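Local coordinates for reticulocyte binding protein (Streptococcus agalactiae COH1, PDB 3FAW), which probably hydrolyses alpha-1,6-glucosidic linkages in pullulan and related alpha-glucans, as a cell-wall-associated streptococcal pullulanase, at residues A[275-280]-A[340-345]; A[283-288]-A[329-334]; A[288-291]-A[295-298]; A[319-324]-A[356-361]; A[617-620]-A[624-627]. All coordinates share one frame; numbering follows the deposited sequence.

Interaction 1 (A[275-280]-A[340-345]). With CA (calcium ion), chain D.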
# COMPACT_ATOMS: atom_id res chain seq x y z
N VAL A 275 12.35 -4.70 -0.94
CA VAL A 275 13.20 -5.84 -1.32
C VAL A 275 14.64 -5.43 -1.67
O VAL A 275 15.59 -6.16 -1.37
CB VAL A 275 12.60 -6.63 -2.50
CG1 VAL A 275 13.55 -7.73 -2.97
CG2 VAL A 275 11.26 -7.24 -2.09
N ARG A 276 14.78 -4.27 -2.30
CA ARG A 276 16.10 -3.68 -2.57
C ARG A 276 16.79 -3.27 -1.27
O ARG A 276 17.91 -3.71 -0.99
CB ARG A 276 15.95 -2.46 -3.49
CG ARG A 276 17.26 -1.76 -3.86
CD ARG A 276 18.11 -2.63 -4.76
NE ARG A 276 19.28 -1.91 -5.26
CZ ARG A 276 20.12 -2.38 -6.19
NH1 ARG A 276 19.92 -3.56 -6.76
NH2 ARG A 276 21.15 -1.64 -6.56
N ASP A 277 16.12 -2.42 -0.49
CA ASP A 277 16.68 -1.87 0.76
C ASP A 277 17.31 -2.93 1.65
O ASP A 277 18.39 -2.73 2.20
CB ASP A 277 15.59 -1.18 1.59
CG ASP A 277 15.01 0.06 0.92
OD1 ASP A 277 15.47 0.44 -0.18
OD2 ASP A 277 14.08 0.65 1.51
N PHE A 278 16.61 -4.05 1.80
CA PHE A 278 16.91 -5.03 2.83
C PHE A 278 18.23 -5.78 2.61
O PHE A 278 18.74 -6.38 3.55
CB PHE A 278 15.75 -6.03 2.96
CG PHE A 278 15.75 -6.82 4.25
CD1 PHE A 278 15.82 -6.18 5.48
CD2 PHE A 278 15.62 -8.21 4.23
CE1 PHE A 278 15.80 -6.90 6.67
CE2 PHE A 278 15.60 -8.94 5.41
CZ PHE A 278 15.68 -8.28 6.63
N THR A 279 18.76 -5.74 1.39
CA THR A 279 20.03 -6.42 1.08
C THR A 279 20.96 -5.65 0.13
O THR A 279 21.82 -6.25 -0.51
CB THR A 279 19.77 -7.83 0.47
OG1 THR A 279 19.04 -7.70 -0.76
CG2 THR A 279 18.98 -8.71 1.45
N SER A 280 20.82 -4.32 0.06
CA SER A 280 21.67 -3.50 -0.81
C SER A 280 22.92 -2.93 -0.12
O SER A 280 23.72 -2.26 -0.75
CB SER A 280 20.87 -2.34 -1.42
OG SER A 280 20.42 -1.44 -0.42
N ASN A 340 17.58 8.44 -9.48
CA ASN A 340 18.16 7.12 -9.28
C ASN A 340 17.27 6.04 -9.88
O ASN A 340 16.05 6.19 -9.92
CB ASN A 340 18.35 6.86 -7.79
CG ASN A 340 19.44 7.73 -7.19
OD1 ASN A 340 20.62 7.40 -7.27
ND2 ASN A 340 19.05 8.86 -6.60
N ASN A 341 17.88 4.96 -10.35
CA ASN A 341 17.14 3.81 -10.88
C ASN A 341 16.24 3.20 -9.80
O ASN A 341 15.25 2.53 -10.10
CB ASN A 341 18.10 2.75 -11.42
CG ASN A 341 17.40 1.68 -12.25
OD1 ASN A 341 16.45 2.10 -13.07
ND2 ASN A 341 17.71 0.50 -12.16
N TYR A 342 16.61 3.43 -8.54
CA TYR A 342 15.79 3.08 -7.39
C TYR A 342 14.34 3.56 -7.53
O TYR A 342 14.09 4.65 -8.04
CB TYR A 342 16.38 3.70 -6.12
CG TYR A 342 15.66 3.26 -4.87
CD1 TYR A 342 16.02 2.10 -4.22
CD2 TYR A 342 14.60 4.01 -4.36
CE1 TYR A 342 15.36 1.69 -3.09
CE2 TYR A 342 13.93 3.61 -3.22
CZ TYR A 342 14.32 2.44 -2.59
OH TYR A 342 13.66 2.02 -1.46
N ASN A 343 13.41 2.75 -7.05
CA ASN A 343 11.99 3.10 -7.06
C ASN A 343 11.27 2.29 -5.99
O ASN A 343 11.45 1.08 -5.93
CB ASN A 343 11.39 2.81 -8.44
CG ASN A 343 10.05 3.48 -8.69
OD1 ASN A 343 9.31 3.81 -7.76
ND2 ASN A 343 9.73 3.68 -9.96
N TRP A 344 10.47 2.96 -5.15
CA TRP A 344 9.64 2.26 -4.16
C TRP A 344 8.67 1.32 -4.86
O TRP A 344 8.44 0.20 -4.40
CB TRP A 344 8.83 3.22 -3.28
CG TRP A 344 9.58 3.83 -2.13
CD1 TRP A 344 10.72 3.37 -1.54
CD2 TRP A 344 9.20 5.01 -1.40
NE1 TRP A 344 11.09 4.20 -0.51
CE2 TRP A 344 10.17 5.22 -0.41
CE3 TRP A 344 8.14 5.92 -1.51
CZ2 TRP A 344 10.12 6.29 0.48
CZ3 TRP A 344 8.09 7.00 -0.63
CH2 TRP A 344 9.07 7.17 0.36
N GLY A 345 8.09 1.79 -5.97
CA GLY A 345 7.19 0.99 -6.79
C GLY A 345 5.76 1.50 -6.91
O GLY A 345 4.88 0.76 -7.35
CA CA D . 13.65 6.33 -9.57
O HOH W 1 13.22 3.17 1.57
O HOH W 2 13.47 4.34 -11.02
O HOH W 3 14.57 7.59 -11.78
O HOH W 4 11.57 6.81 -10.99
O HOH W 5 11.96 6.54 -7.86
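The hydroxyl of Y342 donates a hydrogen bond to D277, Y342 OH lying 2.7 Å from D277 OD1, and this bond shows how one buried acid can gather several loops. The carboxylate and the phenol ring lie only 6° from coplanar although the two side chains cross at nearly a right angle, and the donor arrives on the syn side of OD1. The other oxygen is also engaged: D277 OD2 accepts a hydrogen bond from water 1 at 2.7 Å and forms a salt bridge with R625. Water 1 in turn accepts from the indole, W344 NE1 standing 3.2 Å from its oxygen. With both oxygens of D277 engaged, the rotation of the carboxylate is fixed close to the phenol plane. R276 slides past Y342 in the opposite direction and rests R276 CG near the ring edge, 4.0 Å from Y342 CE1. Its chain bends at chi2 (69°), and the guanidinium beyond pairs with D668. Behind its ring, Y342 serves a second site through its backbone: the calcium ion is bound by Y342 O at 2.3 Å and N340 O at 2.4 Å, by D665 and by four waters. One residue on, N343 OD1 accepts from G345 N at 3.0 Å, closing an Asx turn. The segment 340-345 carries the start of the YNWGY sequence by which type I pullulanases are recognised, here set on the loop after the second strand of a TIM barrel and against the loop that follows the first.

Interaction 2 (A[283-288]-A[329-334])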
# COMPACT_ATOMS: atom_id res chain seq x y z
N SER A 283 28.16 -3.65 2.87
CA SER A 283 28.64 -4.55 3.91
C SER A 283 28.41 -6.03 3.59
O SER A 283 29.17 -6.88 4.03
CB SER A 283 27.96 -4.22 5.24
OG SER A 283 28.32 -5.13 6.26
N LEU A 284 27.36 -6.32 2.82
CA LEU A 284 27.00 -7.69 2.46
C LEU A 284 27.80 -8.26 1.28
O LEU A 284 27.68 -9.45 0.98
CB LEU A 284 25.50 -7.79 2.17
CG LEU A 284 24.53 -7.47 3.32
CD1 LEU A 284 23.09 -7.67 2.88
CD2 LEU A 284 24.84 -8.30 4.56
N ASP A 285 28.59 -7.42 0.61
CA ASP A 285 29.41 -7.88 -0.51
C ASP A 285 30.38 -8.95 -0.03
O ASP A 285 31.18 -8.72 0.88
CB ASP A 285 30.19 -6.72 -1.14
CG ASP A 285 29.31 -5.80 -1.96
OD1 ASP A 285 28.30 -6.27 -2.52
OD2 ASP A 285 29.65 -4.60 -2.06
N GLY A 286 30.28 -10.14 -0.63
CA GLY A 286 31.07 -11.29 -0.23
C GLY A 286 30.38 -12.18 0.79
O GLY A 286 30.80 -13.32 0.99
N LYS A 287 29.34 -11.66 1.45
CA LYS A 287 28.51 -12.47 2.35
C LYS A 287 27.56 -13.30 1.45
O LYS A 287 27.27 -14.45 1.79
CB LYS A 287 27.92 -11.62 3.49
CG LYS A 287 29.04 -10.77 4.14
CD LYS A 287 28.71 -10.25 5.53
CE LYS A 287 29.78 -9.27 6.02
NZ LYS A 287 29.58 -8.85 7.44
N LEU A 288 27.00 -12.75 0.36
CA LEU A 288 25.55 -12.86 0.10
C LEU A 288 25.78 -13.89 -1.03
O LEU A 288 26.62 -13.65 -1.90
CB LEU A 288 24.92 -11.61 -0.52
CG LEU A 288 23.56 -11.08 -0.05
CD1 LEU A 288 23.39 -11.19 1.46
CD2 LEU A 288 23.42 -9.62 -0.50
N LYS A 329 21.29 -3.33 -12.40
CA LYS A 329 21.24 -3.70 -10.98
C LYS A 329 22.32 -3.00 -10.15
O LYS A 329 22.50 -3.32 -8.98
CB LYS A 329 21.36 -5.22 -10.83
CG LYS A 329 20.19 -6.00 -11.39
CD LYS A 329 20.36 -7.49 -11.18
CE LYS A 329 19.14 -8.27 -11.64
NZ LYS A 329 17.93 -7.92 -10.85
N SER A 330 23.01 -2.04 -10.75
CA SER A 330 24.15 -1.39 -10.11
C SER A 330 23.73 -0.60 -8.86
O SER A 330 22.66 -0.01 -8.81
CB SER A 330 24.88 -0.46 -11.09
OG SER A 330 24.09 0.66 -11.44
N ARG A 331 24.61 -0.63 -7.86
CA ARG A 331 24.44 0.14 -6.64
C ARG A 331 24.71 1.62 -6.91
O ARG A 331 25.71 1.98 -7.54
CB ARG A 331 25.39 -0.37 -5.56
CG ARG A 331 25.28 0.35 -4.22
CD ARG A 331 26.32 -0.13 -3.23
NE ARG A 331 26.02 -1.48 -2.73
CZ ARG A 331 26.72 -2.58 -2.98
NH1 ARG A 331 27.82 -2.56 -3.72
NH2 ARG A 331 26.32 -3.74 -2.46
N SER A 332 23.81 2.47 -6.43
CA SER A 332 24.00 3.92 -6.45
C SER A 332 24.65 4.30 -5.13
O SER A 332 24.01 4.25 -4.07
CB SER A 332 22.66 4.65 -6.65
OG SER A 332 21.62 4.06 -5.88
N THR A 333 25.92 4.69 -5.19
CA THR A 333 26.76 4.85 -4.00
C THR A 333 26.84 6.29 -3.51
O THR A 333 27.13 6.53 -2.34
CB THR A 333 28.17 4.33 -4.27
OG1 THR A 333 28.75 5.06 -5.36
CG2 THR A 333 28.14 2.85 -4.62
N ALA A 334 26.61 7.25 -4.41
CA ALA A 334 26.51 8.65 -4.03
C ALA A 334 25.21 8.88 -3.26
O ALA A 334 24.19 8.23 -3.53
CB ALA A 334 26.56 9.55 -5.26
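D285 and R331 approach from opposite directions and meet as a two-pronged but uneven salt bridge, an example of how one pair of charges can join two surface loops whose backbones stay apart. The firmer prong runs from R331 NH2 to D285 OD1 at 3.2 Å, close to straight at 164° and lying in the guanidinium plane. The other, R331 NH1 to D285 OD2, is as long at 3.2 Å but weak, bent to 122°. The unevenness is consistent with the planes, carboxylate and guanidinium being turned 66° apart. Both loops belong to the TIM barrel, 283-288 following its first strand and 329-334 its second; the nearest pair of CA atoms, those of D285 and R331, is separated by 11.3 Å. The arginine side is the more tightly packed. Its chain touches Q282 and L292, and a bend at chi3 turns the group so that NE donates to the carbonyl of S280. The aspartate side is loose by comparison: D285 is exposed to solvent and sits on a turn closed by K287 N and L284 O, 2.8 Å apart, with the exposed residues G286 and K287 following.

Interaction 3 (A[288-291]-A[295-298])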
# COMPACT_ATOMS: atom_id res chain seq x y z
N LEU A 288 27.00 -12.75 0.36
CA LEU A 288 25.55 -12.86 0.10
C LEU A 288 25.78 -13.89 -1.03
O LEU A 288 26.62 -13.65 -1.90
CB LEU A 288 24.92 -11.61 -0.52
CG LEU A 288 23.56 -11.08 -0.05
CD1 LEU A 288 23.39 -11.19 1.46
CD2 LEU A 288 23.42 -9.62 -0.50
N LYS A 289 25.09 -15.02 -1.01
CA LYS A 289 25.25 -16.02 -2.07
C LYS A 289 24.50 -15.63 -3.36
O LYS A 289 24.86 -16.08 -4.45
CB LYS A 289 24.79 -17.39 -1.58
CG LYS A 289 25.31 -18.57 -2.40
CD LYS A 289 26.84 -18.67 -2.39
CE LYS A 289 27.37 -19.30 -3.67
NZ LYS A 289 26.65 -20.56 -4.03
N ASN A 290 23.48 -14.80 -3.22
CA ASN A 290 22.67 -14.37 -4.35
C ASN A 290 22.87 -12.88 -4.63
O ASN A 290 23.51 -12.18 -3.85
CB ASN A 290 21.21 -14.68 -4.08
CG ASN A 290 20.97 -16.16 -3.83
OD1 ASN A 290 21.12 -16.98 -4.73
ND2 ASN A 290 20.63 -16.51 -2.59
N GLN A 291 22.33 -12.42 -5.75
CA GLN A 291 22.53 -11.05 -6.20
C GLN A 291 21.78 -10.07 -5.29
O GLN A 291 20.66 -10.34 -4.88
CB GLN A 291 22.05 -10.91 -7.64
CG GLN A 291 22.59 -9.70 -8.38
CD GLN A 291 22.41 -9.81 -9.88
OE1 GLN A 291 21.58 -10.59 -10.37
NE2 GLN A 291 23.18 -9.03 -10.63
N PHE A 295 14.73 -11.16 -4.60
CA PHE A 295 13.96 -12.09 -3.76
C PHE A 295 14.86 -13.15 -3.14
O PHE A 295 14.70 -13.51 -1.97
CB PHE A 295 12.86 -12.80 -4.58
CG PHE A 295 11.80 -11.88 -5.14
CD1 PHE A 295 11.12 -10.99 -4.32
CD2 PHE A 295 11.46 -11.93 -6.49
CE1 PHE A 295 10.14 -10.14 -4.84
CE2 PHE A 295 10.48 -11.10 -7.01
CZ PHE A 295 9.82 -10.20 -6.18
N ALA A 296 15.79 -13.66 -3.95
CA ALA A 296 16.71 -14.72 -3.53
C ALA A 296 17.69 -14.28 -2.44
O ALA A 296 18.06 -15.08 -1.57
CB ALA A 296 17.48 -15.25 -4.74
N ALA A 297 18.12 -13.02 -2.48
CA ALA A 297 18.98 -12.45 -1.44
C ALA A 297 18.20 -12.20 -0.15
O ALA A 297 18.68 -12.49 0.95
CB ALA A 297 19.63 -11.15 -1.92
N PHE A 298 16.98 -11.67 -0.29
CA PHE A 298 16.10 -11.41 0.86
C PHE A 298 15.97 -12.64 1.76
O PHE A 298 16.01 -12.52 2.99
CB PHE A 298 14.71 -10.97 0.37
CG PHE A 298 13.89 -10.22 1.40
CD1 PHE A 298 13.63 -8.86 1.24
CD2 PHE A 298 13.37 -10.87 2.51
CE1 PHE A 298 12.87 -8.16 2.17
CE2 PHE A 298 12.60 -10.18 3.46
CZ PHE A 298 12.35 -8.82 3.28
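N290 lies against A296 and A297 on the first turn of helix 295-298, a compact case of a loop packing on the helix it leads into. The amide of N290 covers the A296 methyl, N290 CG being 3.7 Å from A296 CB, while N290 CB rests over the helix backbone, 3.9 Å from A297 N. The A297 methyl is met twice: its CB touches Q291 O at 3.2 Å and, more loosely, L288 CD2 at 4.3 Å. In N290 the first torsion (-58°) sets CG beside the backbone N and opposite the carbonyl carbon, which turns the amide onto the helix. A second shell fixes these groups. E300 receives both N290 ND2 and K289 N, and E360, from the loop before helix 367-381, takes Q291 N. T294 bridges the two segments, bonding through its hydroxyl to Q291 O and A297 N, while on the inner side of the turn F295 and F298 pack on helix 367-381. Small methyls therefore allow close approach of loop and helix, while the N290 amide and the backbone N-H groups of K289 and Q291 find their acceptors in the carboxylates of E300 and E360.

Interaction 4 (A[319-324]-A[356-361])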
# COMPACT_ATOMS: atom_id res chain seq x y z
N LEU A 319 4.75 -5.86 -7.65
CA LEU A 319 4.14 -5.88 -8.99
C LEU A 319 4.82 -4.85 -9.89
O LEU A 319 5.42 -3.89 -9.41
CB LEU A 319 2.64 -5.65 -8.92
CG LEU A 319 1.90 -6.85 -8.30
CD1 LEU A 319 0.68 -6.40 -7.54
CD2 LEU A 319 1.53 -7.89 -9.35
N SER A 320 4.71 -5.06 -11.20
CA SER A 320 5.46 -4.28 -12.18
C SER A 320 5.17 -2.79 -12.05
O SER A 320 4.02 -2.37 -12.06
CB SER A 320 5.15 -4.72 -13.61
OG SER A 320 5.82 -3.88 -14.55
N TYR A 321 6.24 -2.01 -11.91
CA TYR A 321 6.15 -0.54 -11.93
C TYR A 321 6.94 0.02 -13.11
O TYR A 321 7.85 -0.63 -13.63
CB TYR A 321 6.61 0.07 -10.60
CG TYR A 321 7.95 -0.40 -10.07
CD1 TYR A 321 9.13 0.25 -10.42
CD2 TYR A 321 8.03 -1.47 -9.17
CE1 TYR A 321 10.36 -0.16 -9.92
CE2 TYR A 321 9.26 -1.88 -8.65
CZ TYR A 321 10.42 -1.23 -9.03
OH TYR A 321 11.63 -1.63 -8.52
N PHE A 322 6.58 1.24 -13.51
CA PHE A 322 6.93 1.77 -14.83
C PHE A 322 8.32 2.41 -14.91
O PHE A 322 9.12 2.05 -15.78
CB PHE A 322 5.86 2.78 -15.27
CG PHE A 322 5.99 3.25 -16.70
CD1 PHE A 322 5.35 2.57 -17.73
CD2 PHE A 322 6.74 4.38 -17.01
CE1 PHE A 322 5.47 2.99 -19.05
CE2 PHE A 322 6.87 4.82 -18.33
CZ PHE A 322 6.23 4.13 -19.35
N TYR A 323 8.60 3.36 -14.03
CA TYR A 323 9.85 4.12 -14.11
C TYR A 323 11.02 3.33 -13.53
O TYR A 323 11.33 3.42 -12.34
CB TYR A 323 9.71 5.47 -13.40
CG TYR A 323 8.66 6.37 -14.01
CD1 TYR A 323 7.48 6.65 -13.34
CD2 TYR A 323 8.86 6.94 -15.27
CE1 TYR A 323 6.51 7.48 -13.90
CE2 TYR A 323 7.89 7.77 -15.84
CZ TYR A 323 6.72 8.04 -15.14
OH TYR A 323 5.76 8.85 -15.68
N VAL A 324 11.66 2.54 -14.39
CA VAL A 324 12.75 1.65 -13.98
C VAL A 324 13.49 1.08 -15.19
O VAL A 324 12.93 0.96 -16.29
CB VAL A 324 12.21 0.47 -13.13
CG1 VAL A 324 11.42 -0.50 -14.01
CG2 VAL A 324 13.34 -0.25 -12.40
N GLY A 356 10.39 -7.18 -12.77
CA GLY A 356 11.63 -7.88 -13.06
C GLY A 356 12.82 -7.35 -12.27
O GLY A 356 13.91 -7.92 -12.33
N MET A 357 12.63 -6.26 -11.52
CA MET A 357 13.72 -5.62 -10.76
C MET A 357 14.31 -6.52 -9.65
O MET A 357 15.49 -6.40 -9.32
CB MET A 357 13.24 -4.31 -10.13
CG MET A 357 14.35 -3.37 -9.62
SD MET A 357 15.41 -2.73 -10.93
CE MET A 357 16.82 -3.82 -10.81
N TYR A 358 13.48 -7.40 -9.09
CA TYR A 358 13.88 -8.24 -7.96
C TYR A 358 14.20 -9.67 -8.38
O TYR A 358 14.36 -10.56 -7.53
CB TYR A 358 12.80 -8.20 -6.88
CG TYR A 358 12.39 -6.78 -6.56
CD1 TYR A 358 13.35 -5.81 -6.28
CD2 TYR A 358 11.05 -6.40 -6.57
CE1 TYR A 358 12.99 -4.50 -6.01
CE2 TYR A 358 10.68 -5.10 -6.29
CZ TYR A 358 11.65 -4.15 -6.01
OH TYR A 358 11.30 -2.86 -5.73
N SER A 359 14.32 -9.88 -9.69
CA SER A 359 14.66 -11.18 -10.25
C SER A 359 16.13 -11.23 -10.65
O SER A 359 16.68 -10.25 -11.16
CB SER A 359 13.78 -11.45 -11.48
OG SER A 359 14.20 -12.62 -12.17
N GLU A 360 16.76 -12.37 -10.42
CA GLU A 360 18.13 -12.59 -10.87
C GLU A 360 18.20 -12.76 -12.39
O GLU A 360 19.23 -12.47 -13.00
CB GLU A 360 18.74 -13.80 -10.16
CG GLU A 360 19.01 -13.53 -8.68
CD GLU A 360 19.84 -14.62 -8.04
OE1 GLU A 360 19.39 -15.78 -8.06
OE2 GLU A 360 20.92 -14.31 -7.50
N LYS A 361 17.10 -13.19 -13.00
CA LYS A 361 17.03 -13.43 -14.44
C LYS A 361 15.82 -12.74 -15.08
O LYS A 361 14.88 -13.41 -15.50
CB LYS A 361 16.99 -14.94 -14.71
CG LYS A 361 18.19 -15.69 -14.19
CD LYS A 361 18.21 -17.13 -14.66
CE LYS A 361 18.76 -17.27 -16.07
NZ LYS A 361 18.87 -18.69 -16.50
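The Y321 and Y358 side chains cross at about a right angle, bringing Y321 OH and Y358 OH to 3.1 Å; the pair illustrates how two phenols can meet through their hydroxyls. The ring carbons approach less closely, Y321 CE2 standing 4.2 Å from Y358 CZ. What carries the Y321 ring across is its first torsion (50°), which holds CG between the backbone N and the carbonyl carbon. M357 fills the angle beside the two rings. Its CG lies 3.4 Å from Y321 OH, and its CB sits above a face of the neighbouring Y358 ring, toward the rim. The methionine chain then bends at chi2 (66°), which turns the sulfur toward a methyl group: V324 CG2 and M357 SD are 3.5 Å apart. A type I turn from G356 to S359 places M357 and Y358 at its two central positions and thereby presents both to the other segment. Outside the pair, Y321 packs on N343, and the V324 side chain lies about 7 Å from a bound calcium ion. Both segments belong to the long loop between strand 312-315 and helix 367-381 of the TIM barrel. Chemically the contact is a buried apolar joint of methyl, thioether and ring carbons, with the meeting of the two hydroxyls as its polar point; dispersion probably supplies most of its cohesion.

Interaction 5 (A[617-620]-A[624-627])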
# COMPACT_ATOMS: atom_id res chain seq x y z
N ILE A 617 5.63 -2.08 12.46
CA ILE A 617 7.02 -1.63 12.61
C ILE A 617 7.64 -1.39 11.23
O ILE A 617 7.58 -2.25 10.36
CB ILE A 617 7.87 -2.67 13.38
CG1 ILE A 617 7.32 -2.88 14.80
CG2 ILE A 617 9.33 -2.25 13.44
CD1 ILE A 617 7.43 -1.66 15.71
N HIS A 618 8.24 -0.22 11.04
CA HIS A 618 8.99 0.08 9.82
C HIS A 618 10.35 -0.61 9.86
O HIS A 618 11.02 -0.59 10.89
CB HIS A 618 9.17 1.60 9.67
CG HIS A 618 10.02 2.01 8.50
ND1 HIS A 618 11.12 2.78 8.43
CD2 HIS A 618 9.73 1.62 7.21
CE1 HIS A 618 11.49 2.84 7.11
NE2 HIS A 618 10.64 2.13 6.39
N SER A 619 10.77 -1.21 8.75
CA SER A 619 12.08 -1.84 8.70
C SER A 619 13.16 -0.82 9.05
O SER A 619 13.25 0.23 8.43
CB SER A 619 12.36 -2.45 7.33
OG SER A 619 13.65 -3.04 7.27
N GLY A 620 13.94 -1.14 10.08
CA GLY A 620 14.97 -0.24 10.58
C GLY A 620 14.55 0.54 11.81
O GLY A 620 15.39 1.12 12.50
N GLY A 624 17.09 2.11 14.70
CA GLY A 624 17.28 3.57 14.58
C GLY A 624 17.80 3.99 13.21
O GLY A 624 18.72 4.81 13.10
N ARG A 625 17.19 3.43 12.17
CA ARG A 625 17.53 3.70 10.78
C ARG A 625 17.50 5.20 10.45
O ARG A 625 16.61 5.93 10.91
CB ARG A 625 16.56 2.93 9.88
CG ARG A 625 16.76 3.10 8.38
CD ARG A 625 15.79 2.19 7.64
NE ARG A 625 15.75 2.48 6.21
CZ ARG A 625 15.10 1.74 5.31
NH1 ARG A 625 14.41 0.67 5.67
NH2 ARG A 625 15.14 2.09 4.03
N THR A 626 18.46 5.64 9.65
CA THR A 626 18.59 7.04 9.27
C THR A 626 18.68 7.21 7.75
O THR A 626 19.16 6.32 7.04
CB THR A 626 19.84 7.70 9.91
OG1 THR A 626 19.83 9.11 9.66
CG2 THR A 626 21.11 7.09 9.36
N LYS A 627 18.22 8.37 7.28
CA LYS A 627 18.31 8.75 5.87
C LYS A 627 19.03 10.10 5.71
O LYS A 627 18.59 10.96 4.96
CB LYS A 627 16.91 8.80 5.24
CG LYS A 627 16.20 7.46 5.22
CD LYS A 627 14.84 7.52 4.55
CE LYS A 627 14.17 6.14 4.56
NZ LYS A 627 12.76 6.15 4.08
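Just past the end of strand 614-618 the chain doubles back so that G620 O receives two backbone donors, G624 N at 3.0 Å and R625 N at 2.9 Å, a local turn whose shared carbonyl exemplifies how a barrel strand can be tied to its exit loop. The bond from R625 N is the straighter of the two, at 163°. R625 then runs back along the turn it helps to close. With all four of its torsions near 180°, the chain is fully extended and passes beside the G620 backbone, R625 CB being 3.6 Å from G620 CA. At its far end R625 NH1 donates to S619 O at 3.0 Å, reaching that oxygen from above the carbonyl plane. H618 CE1 lies over one face of the guanidinium near its rim, 3.9 Å from R625 NH1, and ring and guanidinium are inclined by 25°. Beyond the pair, S619 binds Y271 on the neighbouring first strand through its hydroxyl, and R625 forms a salt bridge with D277. The buried guanidinium is thus held at both terminal nitrogens, by a neutral carbonyl at NH1 and a carboxylate at NH2, which would compensate its charge and fix its rotation.

Read from the N terminus, the contacts show how barrel loops knit together. Interaction 1 closes a long loop from 275-280, after the first strand, to 340-345, after the second. Interaction 2 spans a shorter loop within it, and interaction 3, sharing L288 with interaction 2, closes a smaller one still, at the start of helix 295-298. Interaction 4 opens inside the loops of interactions 1 and 2 but closes beyond both, at 356-361, and so crosses them; K329 and E360 join its second segment to interactions 2 and 3. Interaction 5 follows separately after the eighth strand, yet the D277–R625 salt bridge ties it back to interaction 1, linking the barrel's first and last strand exits.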